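Local coordinates for protein putative zinc protease (Bordetella pertussis, PDB 3IH6) that is probably a zinc-dependent metalloendopeptidase of the M16 family, of which this fragment includes an inactive-type domain, at residues A48-D53 against E122-K127; S57-A62 against A106-L111. All coordinates share one frame; numbering follows the deposited sequence.

Interaction 1 (A48-D53 against E122-K127); sequences ATILAD and ERARSK
Arg123 lies across the C-terminal end of helix 39-52, its guanidinium turned to present an edge to the carbonyls of Thr49 and Ile50. The two helix segments cross at 117°, their axes 8.9 Å apart. From helix 118-136 the arginine chain runs extended, CG anti to the backbone N, and then bends at chi3 (61°) to bring both terminal nitrogens onto the helix end. NH1 of Arg123 donates to Thr49 O at 3.1 Å from above the carbonyl plane; the same oxygen also accepts from Asp53 N, just past the helix, so two donors grip it. NH2 of Arg123 points almost straight (171°) at Ile50 O, although at 3.4 Å the bond is weak.

Beside these polar bonds the packing is apolar: Ala124 CB faces the helix and meets Ile50 CG1 at 3.8 Å. Thr49 sets CG2 anti to its backbone N, where it is crossed obliquely by the lysine chain, 3.7 Å from Lys127 CD. The Thr49 hydroxyl shares a water with Ala124 O, to which the water donates. Asp53 and Lys127 approach tip to tip, yet the methylene CE of Lys127 is what lies 3.2 Å from Asp53 OD2. A second water donates to Asp53 OD2 at 2.6 Å and accepts from Arg123 NH1, bridging the two charges.

Lys127 NZ bonds weakly to Asn2 O, in strand 2-6. Two cationic side chains thus gather where helix carbonyls and a carboxylate concentrate negative potential, which should stabilise the helix end and probably favours ionised Asp53, although neither cation forms a direct salt bridge with it.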
loop_
_atom_site.group_PDB
_atom_site.type_symbol
_atom_site.label_atom_id
_atom_site.label_comp_id
_atom_site.label_asym_id
_atom_site.label_seq_id
_atom_site.Cartn_x
_atom_site.Cartn_y
_atom_site.Cartn_z
ATOM N N ALA E 48 -11.361 -18.699 -14.025
ATOM C CA ALA E 48 -12.036 -17.409 -13.970
ATOM C C ALA E 48 -11.141 -16.291 -14.510
ATOM O O ALA E 48 -11.624 -15.345 -15.114
ATOM C CB ALA E 48 -12.534 -17.113 -12.559
ATOM N N THR E 49 -9.837 -16.422 -14.339
ATOM C CA THR E 49 -8.890 -15.447 -14.901
ATOM C C THR E 49 -8.830 -15.574 -16.418
ATOM O O THR E 49 -8.726 -14.569 -17.114
ATOM C CB THR E 49 -7.454 -15.700 -14.387
ATOM O OG1 THR E 49 -7.381 -15.481 -12.995
ATOM C CG2 THR E 49 -6.438 -14.800 -15.063
ATOM N N ILE E 50 -8.880 -16.809 -16.930
ATOM C CA ILE E 50 -8.891 -16.992 -18.369
ATOM C C ILE E 50 -10.172 -16.403 -18.955
ATOM O O ILE E 50 -10.132 -15.819 -20.011
ATOM C CB ILE E 50 -8.791 -18.468 -18.776
ATOM C CG1 ILE E 50 -7.402 -19.041 -18.421
ATOM C CG2 ILE E 50 -9.179 -18.645 -20.286
ATOM C CD1 ILE E 50 -7.360 -20.575 -18.409
ATOM N N LEU E 51 -11.290 -16.574 -18.265
ATOM C CA LEU E 51 -12.595 -16.105 -18.737
ATOM C C LEU E 51 -12.810 -14.622 -18.651
ATOM O O LEU E 51 -13.549 -14.036 -19.471
ATOM C CB LEU E 51 -13.751 -16.807 -17.960
ATOM C CG LEU E 51 -13.707 -18.325 -18.201
ATOM C CD1 LEU E 51 -14.353 -19.082 -17.066
ATOM C CD2 LEU E 51 -14.299 -18.700 -19.568
ATOM N N ALA E 52 -12.208 -13.999 -17.657
ATOM C CA ALA E 52 -12.671 -12.668 -17.263
ATOM C C ALA E 52 -11.647 -11.578 -17.310
ATOM O O ALA E 52 -12.008 -10.435 -17.337
ATOM C CB ALA E 52 -13.345 -12.730 -15.860
ATOM N N ASP E 53 -10.370 -11.924 -17.354
ATOM C CA ASP E 53 -9.270 -10.948 -17.211
ATOM C C ASP E 53 -8.540 -10.586 -18.517
ATOM O O ASP E 53 -8.066 -11.495 -19.254
ATOM C CB ASP E 53 -8.291 -11.528 -16.188
ATOM C CG ASP E 53 -7.195 -10.576 -15.818
ATOM O OD1 ASP E 53 -7.497 -9.399 -15.609
ATOM O OD2 ASP E 53 -6.029 -11.021 -15.716
ATOM N N GLU E 122 -1.098 -20.654 -19.199
ATOM C CA GLU E 122 0.124 -20.021 -18.747
ATOM C C GLU E 122 -0.159 -18.564 -18.361
ATOM O O GLU E 122 0.447 -18.060 -17.420
ATOM C CB GLU E 122 1.217 -20.079 -19.809
ATOM C CG GLU E 122 1.799 -21.452 -20.125
ATOM C CD GLU E 122 2.232 -22.218 -18.877
ATOM O OE1 GLU E 122 2.445 -21.612 -17.804
ATOM O OE2 GLU E 122 2.361 -23.457 -18.971
ATOM N N ARG E 123 -1.046 -17.868 -19.089
ATOM C CA ARG E 123 -1.384 -16.490 -18.678
ATOM C C ARG E 123 -1.987 -16.440 -17.237
ATOM O O ARG E 123 -1.543 -15.669 -16.370
ATOM C CB ARG E 123 -2.300 -15.801 -19.698
ATOM C CG ARG E 123 -2.971 -14.537 -19.135
ATOM C CD ARG E 123 -3.736 -13.685 -20.160
ATOM N NE ARG E 123 -4.845 -14.374 -20.815
ATOM C CZ ARG E 123 -6.108 -14.492 -20.360
ATOM N NH1 ARG E 123 -6.484 -14.015 -19.174
ATOM N NH2 ARG E 123 -7.011 -15.128 -21.105
ATOM N N ALA E 124 -2.960 -17.317 -16.979
ATOM C CA ALA E 124 -3.606 -17.380 -15.674
ATOM C C ALA E 124 -2.663 -17.890 -14.583
ATOM O O ALA E 124 -2.692 -17.370 -13.438
ATOM C CB ALA E 124 -4.819 -18.233 -15.755
ATOM N N ARG E 125 -1.796 -18.845 -14.952
ATOM C CA ARG E 125 -0.801 -19.382 -14.008
ATOM C C ARG E 125 0.200 -18.322 -13.602
ATOM O O ARG E 125 0.507 -18.172 -12.415
ATOM C CB ARG E 125 -0.051 -20.611 -14.577
ATOM C CG ARG E 125 0.500 -21.521 -13.471
ATOM C CD ARG E 125 1.763 -22.348 -13.813
ATOM N NE ARG E 125 1.768 -22.930 -15.159
ATOM C CZ ARG E 125 1.209 -24.090 -15.491
ATOM N NH1 ARG E 125 1.287 -24.508 -16.744
ATOM N NH2 ARG E 125 0.596 -24.848 -14.592
ATOM N N SER E 126 0.740 -17.592 -14.579
ATOM C CA SER E 126 1.723 -16.537 -14.240
ATOM C C SER E 126 1.149 -15.487 -13.272
ATOM O O SER E 126 1.791 -15.129 -12.265
ATOM C CB SER E 126 2.315 -15.876 -15.486
ATOM O OG SER E 126 3.404 -15.024 -15.114
ATOM N N LYS E 127 -0.065 -15.019 -13.566
ATOM C CA LYS E 127 -0.756 -14.051 -12.714
ATOM C C LYS E 127 -0.915 -14.563 -11.276
ATOM O O LYS E 127 -0.615 -13.850 -10.289
ATOM C CB LYS E 127 -2.128 -13.718 -13.306
ATOM C CG LYS E 127 -2.966 -12.801 -12.418
ATOM C CD LYS E 127 -4.336 -12.516 -13.055
ATOM C CE LYS E 127 -4.762 -11.089 -12.734
ATOM N NZ LYS E 127 -5.577 -11.019 -11.499
HETATM O O HOH W 1 -5.406 -16.630 -11.916
HETATM O O HOH W 2 -4.579 -12.571 -17.215
#

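Interaction 2 (S57-A62 against A106-L111); sequences SRLYHA and ATLESL
Ser57 OG is gripped by three bonds: it accepts from Tyr60 N at 3.2 Å, donates to Thr54 O, and has a weak bond to Leu51 O. The first makes Ser57 the N-cap of helix 58-63, a short helix in the helical layer packed on the antiparallel sheet of this alpha+beta domain, beside helix 97-109.

No hydrogen bond crosses between 57-62 and 106-111, so side-chain packing alone joins them. The two leucines cross at about a right angle, both methyls of Leu59 fitting around one branch of Leu108, with Leu59 CD1 4.1 Å from Leu108 CD2. Phe87 of strand 84-90 touches both residues, tying the pair to the sheet.

Arg58 uses its base and its tip differently. CB packs against Thr107 CG2 at 3.8 Å, while a bend at chi2 (-60°) directs the chain toward Leu111, whose CD2 lies 3.7 Å from Arg58 NH1. The charge itself is met by Glu120 in a salt bridge through NE, and NH1 donates to Lys114 O.

Thr107 turns its two branches to different neighbours: CG2 serves Arg58, and OG1, hydrogen-bonded to Thr103 O, rests 3.6 Å from Ala62 CB.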
loop_
_atom_site.group_PDB
_atom_site.type_symbol
_atom_site.label_atom_id
_atom_site.label_comp_id
_atom_site.label_asym_id
_atom_site.label_seq_id
_atom_site.Cartn_x
_atom_site.Cartn_y
_atom_site.Cartn_z
ATOM N N SER E 57 -9.543 -12.287 -22.740
ATOM C CA SER E 57 -10.342 -13.227 -21.955
ATOM C C SER E 57 -11.587 -13.678 -22.767
ATOM O O SER E 57 -12.019 -12.957 -23.642
ATOM C CB SER E 57 -10.796 -12.562 -20.674
ATOM O OG SER E 57 -11.775 -11.575 -20.979
ATOM N N ARG E 58 -12.174 -14.824 -22.440
ATOM C CA ARG E 58 -13.266 -15.387 -23.239
ATOM C C ARG E 58 -14.479 -14.453 -23.179
ATOM O O ARG E 58 -15.049 -14.085 -24.218
ATOM C CB ARG E 58 -13.635 -16.818 -22.786
ATOM C CG ARG E 58 -12.524 -17.900 -22.916
ATOM C CD ARG E 58 -12.061 -18.078 -24.408
ATOM N NE ARG E 58 -11.133 -19.197 -24.650
ATOM C CZ ARG E 58 -11.519 -20.455 -24.874
ATOM N NH1 ARG E 58 -12.809 -20.787 -24.858
ATOM N NH2 ARG E 58 -10.621 -21.403 -25.070
ATOM N N LEU E 59 -14.861 -14.047 -21.968
ATOM C CA LEU E 59 -15.947 -13.093 -21.796
ATOM C C LEU E 59 -15.728 -11.776 -22.569
ATOM O O LEU E 59 -16.630 -11.310 -23.289
ATOM C CB LEU E 59 -16.253 -12.838 -20.313
ATOM C CG LEU E 59 -16.811 -14.055 -19.549
ATOM C CD1 LEU E 59 -16.882 -13.807 -17.999
ATOM C CD2 LEU E 59 -18.164 -14.414 -20.072
ATOM N N TYR E 60 -14.564 -11.172 -22.391
ATOM C CA TYR E 60 -14.331 -9.894 -23.014
ATOM C C TYR E 60 -14.537 -10.020 -24.510
ATOM O O TYR E 60 -15.283 -9.242 -25.092
ATOM C CB TYR E 60 -12.947 -9.331 -22.675
ATOM C CG TYR E 60 -12.711 -7.891 -23.153
ATOM C CD1 TYR E 60 -12.821 -6.823 -22.254
ATOM C CD2 TYR E 60 -12.337 -7.602 -24.493
ATOM C CE1 TYR E 60 -12.614 -5.488 -22.649
ATOM C CE2 TYR E 60 -12.105 -6.242 -24.912
ATOM C CZ TYR E 60 -12.232 -5.212 -23.954
ATOM O OH TYR E 60 -12.011 -3.915 -24.299
ATOM N N HIS E 61 -13.924 -11.030 -25.115
ATOM C CA HIS E 61 -14.022 -11.198 -26.552
ATOM C C HIS E 61 -15.457 -11.460 -27.060
ATOM O O HIS E 61 -15.816 -11.021 -28.146
ATOM C CB HIS E 61 -13.104 -12.326 -27.016
ATOM C CG HIS E 61 -12.883 -12.322 -28.485
ATOM N ND1 HIS E 61 -12.037 -11.426 -29.097
ATOM C CD2 HIS E 61 -13.429 -13.068 -29.474
ATOM C CE1 HIS E 61 -12.060 -11.628 -30.401
ATOM N NE2 HIS E 61 -12.906 -12.611 -30.655
ATOM N N ALA E 62 -16.264 -12.172 -26.270
ATOM C CA ALA E 62 -17.635 -12.496 -26.677
ATOM C C ALA E 62 -18.565 -11.299 -26.534
ATOM O O ALA E 62 -19.454 -11.107 -27.357
ATOM C CB ALA E 62 -18.162 -13.682 -25.869
ATOM N N ALA E 106 -23.747 -18.638 -22.167
ATOM C CA ALA E 106 -23.307 -19.535 -23.264
ATOM C C ALA E 106 -21.793 -19.702 -23.307
ATOM O O ALA E 106 -21.296 -20.793 -23.543
ATOM C CB ALA E 106 -23.832 -19.079 -24.599
ATOM N N THR E 107 -21.036 -18.641 -23.058
ATOM C CA THR E 107 -19.562 -18.727 -23.179
ATOM C C THR E 107 -19.040 -19.564 -22.036
ATOM O O THR E 107 -18.156 -20.421 -22.209
ATOM C CB THR E 107 -18.905 -17.312 -23.062
ATOM O OG1 THR E 107 -19.483 -16.431 -24.020
ATOM C CG2 THR E 107 -17.381 -17.368 -23.205
ATOM N N LEU E 108 -19.595 -19.304 -20.862
ATOM C CA LEU E 108 -19.153 -19.961 -19.635
ATOM C C LEU E 108 -19.438 -21.452 -19.660
ATOM O O LEU E 108 -18.592 -22.248 -19.294
ATOM C CB LEU E 108 -19.813 -19.326 -18.405
ATOM C CG LEU E 108 -19.380 -17.911 -18.035
ATOM C CD1 LEU E 108 -20.257 -17.321 -16.897
ATOM C CD2 LEU E 108 -17.895 -17.802 -17.718
ATOM N N GLU E 109 -20.627 -21.815 -20.128
ATOM C CA GLU E 109 -21.107 -23.185 -20.106
ATOM C C GLU E 109 -20.846 -23.988 -21.383
ATOM O O GLU E 109 -21.234 -25.173 -21.490
ATOM C CB GLU E 109 -22.585 -23.161 -19.755
ATOM C CG GLU E 109 -22.808 -22.353 -18.476
ATOM C CD GLU E 109 -24.254 -22.122 -18.159
ATOM O OE1 GLU E 109 -25.159 -22.659 -18.861
ATOM O OE2 GLU E 109 -24.493 -21.413 -17.176
ATOM N N SER E 110 -20.129 -23.400 -22.336
ATOM C CA SER E 110 -19.784 -24.181 -23.528
ATOM C C SER E 110 -18.280 -24.348 -23.809
ATOM O O SER E 110 -17.866 -24.603 -24.937
ATOM C CB SER E 110 -20.523 -23.624 -24.745
ATOM O OG SER E 110 -19.938 -22.393 -25.129
ATOM N N LEU E 111 -17.469 -24.227 -22.767
ATOM C CA LEU E 111 -16.021 -24.359 -22.876
ATOM C C LEU E 111 -15.657 -25.760 -23.359
ATOM O O LEU E 111 -14.551 -25.997 -23.882
ATOM C CB LEU E 111 -15.373 -24.099 -21.502
ATOM C CG LEU E 111 -15.517 -22.669 -20.998
ATOM C CD1 LEU E 111 -15.194 -22.614 -19.480
ATOM C CD2 LEU E 111 -14.639 -21.698 -21.793
#

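Read from the N terminus, helix 39-52 supplies 48-53, and after a short turn helix 58-63 supplies 57-62. The chain then makes strands 71-77 and 84-90 before 106-111, at the end of helix 97-109, closes the inner loop as interaction 2. Helix 118-136 follows, and its residues 122-127 close the outer loop as interaction 1, so the contacts nest without crossing. Their centres are 13 Å apart, but they touch through the early segments, where Leu59 N and Leu51 O form a probable hydrogen bond at 2.8 Å. Together they join four helices, the outer pair 39-52 with 118-136 and the inner pair 58-63 with 97-109.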